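PDB 4AZK: phosphoserine aminotransferase from Bacillus alcalophilus, which catalyses the reversible, pyridoxal-phosphate-dependent transamination between 3-phosphohydroxypyruvate and phosphoserine, the second step of serine biosynthesis from 3-phosphoglycerate. Local coordinates for residues A[134-139]-A[162-167]. Numbering follows the deposited sequence.
Sequences SEFQLN and PEINHA
Two connecting loops of this class-V aminotransferase run side by side here, packed against side chains of strands 93-98, 115-121 and 142-148 of the large central sheet. They touch through F136, L138 and N139 on 134-139 and P162, I164 and H166 on 162-167. Their touching parts head almost the same way, 12° apart. No hydrogen bond joins them; the contact is mostly side-chain packing, with one backbone carbonyl taking part. P162 meets the rim of the F136 ring near its plane, with CG 3.8 Å from CE2 of F136. The I164 methyl CD1 reaches the same rim more loosely. It also lies 4.3 Å from CD1 of L138.

L138 leans over one face of the H166 imidazole. Its CB makes a CH-pi contact, 4.1 Å from the ring centroid, and both its methyls approach CE1 of H166. A167 CB covers the opposite face, 3.6 Å above the plane. At the ring edge, in plane, N139 O lies 3.2 Å from CD2 of H166. The polar end of H166 looks elsewhere: NE2 hydrogen-bonds D142 OD2, while N139 ND2 takes D142 OD1, so one carboxylate ties both loops to the start of strand 142-148.

L145 of that strand lies against F136, L138 and I164. F136 also touches V97 of strand 93-98 and A120 of strand 115-121, and Q137 shares backbone hydrogen bonding with A119.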
loop_
_atom_site.group_PDB
_atom_site.type_symbol
_atom_site.label_atom_id
_atom_site.label_comp_id
_atom_site.label_asym_id
_atom_site.label_seq_id
_atom_site.Cartn_x
_atom_site.Cartn_y
_atom_site.Cartn_z
ATOM N N SER A 134 36.440 9.203 -2.882
ATOM C CA SER A 134 37.441 9.938 -2.114
ATOM C C SER A 134 36.944 11.297 -1.615
ATOM O O SER A 134 37.522 11.862 -0.682
ATOM C CB SER A 134 38.709 10.133 -2.981
ATOM O OG SER A 134 38.473 11.077 -4.025
ATOM N N GLU A 135 35.886 11.832 -2.228
ATOM C CA GLU A 135 35.323 13.117 -1.848
ATOM C C GLU A 135 34.457 12.995 -0.566
ATOM O O GLU A 135 34.093 14.011 0.009
ATOM C CB GLU A 135 34.395 13.668 -2.957
ATOM C CG GLU A 135 35.006 13.920 -4.339
ATOM C CD GLU A 135 33.951 14.385 -5.362
ATOM O OE1 GLU A 135 33.084 15.225 -5.003
ATOM O OE2 GLU A 135 33.972 13.896 -6.521
ATOM N N PHE A 136 34.134 11.772 -0.146
ATOM C CA PHE A 136 33.124 11.575 0.928
ATOM C C PHE A 136 33.630 12.160 2.253
ATOM O O PHE A 136 34.717 11.805 2.720
ATOM C CB PHE A 136 32.806 10.097 1.162
ATOM C CG PHE A 136 31.913 9.463 0.127
ATOM C CD1 PHE A 136 31.615 10.108 -1.060
ATOM C CD2 PHE A 136 31.385 8.200 0.353
ATOM C CE1 PHE A 136 30.796 9.500 -2.020
ATOM C CE2 PHE A 136 30.536 7.606 -0.586
ATOM C CZ PHE A 136 30.251 8.255 -1.766
ATOM N N GLN A 137 32.833 13.027 2.857
ATOM C CA GLN A 137 33.143 13.585 4.168
ATOM C C GLN A 137 32.302 12.803 5.172
ATOM O O GLN A 137 31.068 12.900 5.159
ATOM C CB GLN A 137 32.789 15.056 4.204
ATOM C CG GLN A 137 33.549 15.900 3.196
ATOM C CD GLN A 137 35.060 15.772 3.348
ATOM O OE1 GLN A 137 35.622 16.063 4.413
ATOM N NE2 GLN A 137 35.727 15.330 2.278
ATOM N N LEU A 138 32.987 12.035 6.025
ATOM C CA LEU A 138 32.370 11.107 6.943
ATOM C C LEU A 138 32.591 11.578 8.384
ATOM O O LEU A 138 33.547 12.308 8.666
ATOM C CB LEU A 138 32.983 9.721 6.766
ATOM C CG LEU A 138 32.925 9.162 5.357
ATOM C CD1 LEU A 138 33.555 7.798 5.262
ATOM C CD2 LEU A 138 31.468 9.131 4.856
ATOM N N ASN A 139 31.686 11.189 9.274
ATOM C CA ASN A 139 31.731 11.624 10.686
ATOM C C ASN A 139 31.700 10.424 11.617
ATOM O O ASN A 139 31.016 9.436 11.350
ATOM C CB ASN A 139 30.573 12.567 11.042
ATOM C CG ASN A 139 30.387 13.670 10.047
ATOM O OD1 ASN A 139 31.115 14.660 10.064
ATOM N ND2 ASN A 139 29.389 13.520 9.162
ATOM N N PRO A 162 30.688 2.175 -2.521
ATOM C CA PRO A 162 31.789 2.505 -1.618
ATOM C C PRO A 162 31.938 1.511 -0.487
ATOM O O PRO A 162 30.970 0.886 -0.055
ATOM C CB PRO A 162 31.389 3.871 -1.080
ATOM C CG PRO A 162 29.904 3.848 -1.108
ATOM C CD PRO A 162 29.570 3.122 -2.378
ATOM N N GLU A 163 33.180 1.357 -0.023
ATOM C CA GLU A 163 33.460 0.463 1.074
ATOM C C GLU A 163 33.404 1.332 2.324
ATOM O O GLU A 163 34.210 2.226 2.505
ATOM C CB GLU A 163 34.833 -0.191 0.922
ATOM N N ILE A 164 32.390 1.074 3.136
ATOM C CA ILE A 164 32.030 1.917 4.263
ATOM C C ILE A 164 32.016 0.986 5.458
ATOM O O ILE A 164 31.290 -0.009 5.452
ATOM C CB ILE A 164 30.616 2.522 4.025
ATOM C CG1 ILE A 164 30.660 3.478 2.833
ATOM C CG2 ILE A 164 30.074 3.264 5.225
ATOM C CD1 ILE A 164 31.650 4.627 2.998
ATOM N N ASN A 165 32.810 1.303 6.474
ATOM C CA ASN A 165 32.874 0.475 7.677
ATOM C C ASN A 165 32.747 1.252 8.978
ATOM O O ASN A 165 32.786 0.656 10.055
ATOM C CB ASN A 165 34.163 -0.350 7.679
ATOM C CG ASN A 165 35.402 0.503 7.545
ATOM O OD1 ASN A 165 35.505 1.579 8.139
ATOM N ND2 ASN A 165 36.356 0.030 6.749
ATOM N N HIS A 166 32.556 2.564 8.879
ATOM C CA HIS A 166 32.500 3.425 10.062
ATOM C C HIS A 166 31.086 3.564 10.613
ATOM O O HIS A 166 30.889 4.018 11.739
ATOM C CB HIS A 166 33.048 4.809 9.753
ATOM C CG HIS A 166 32.077 5.705 9.060
ATOM N ND1 HIS A 166 31.645 5.478 7.769
ATOM C CD2 HIS A 166 31.452 6.830 9.472
ATOM C CE1 HIS A 166 30.805 6.438 7.420
ATOM N NE2 HIS A 166 30.664 7.266 8.441
ATOM N N ALA A 167 30.115 3.184 9.799
ATOM C CA ALA A 167 28.705 3.391 10.102
ATOM C C ALA A 167 27.931 2.559 9.089
ATOM O O ALA A 167 28.496 2.096 8.098
ATOM C CB ALA A 167 28.320 4.864 9.976
#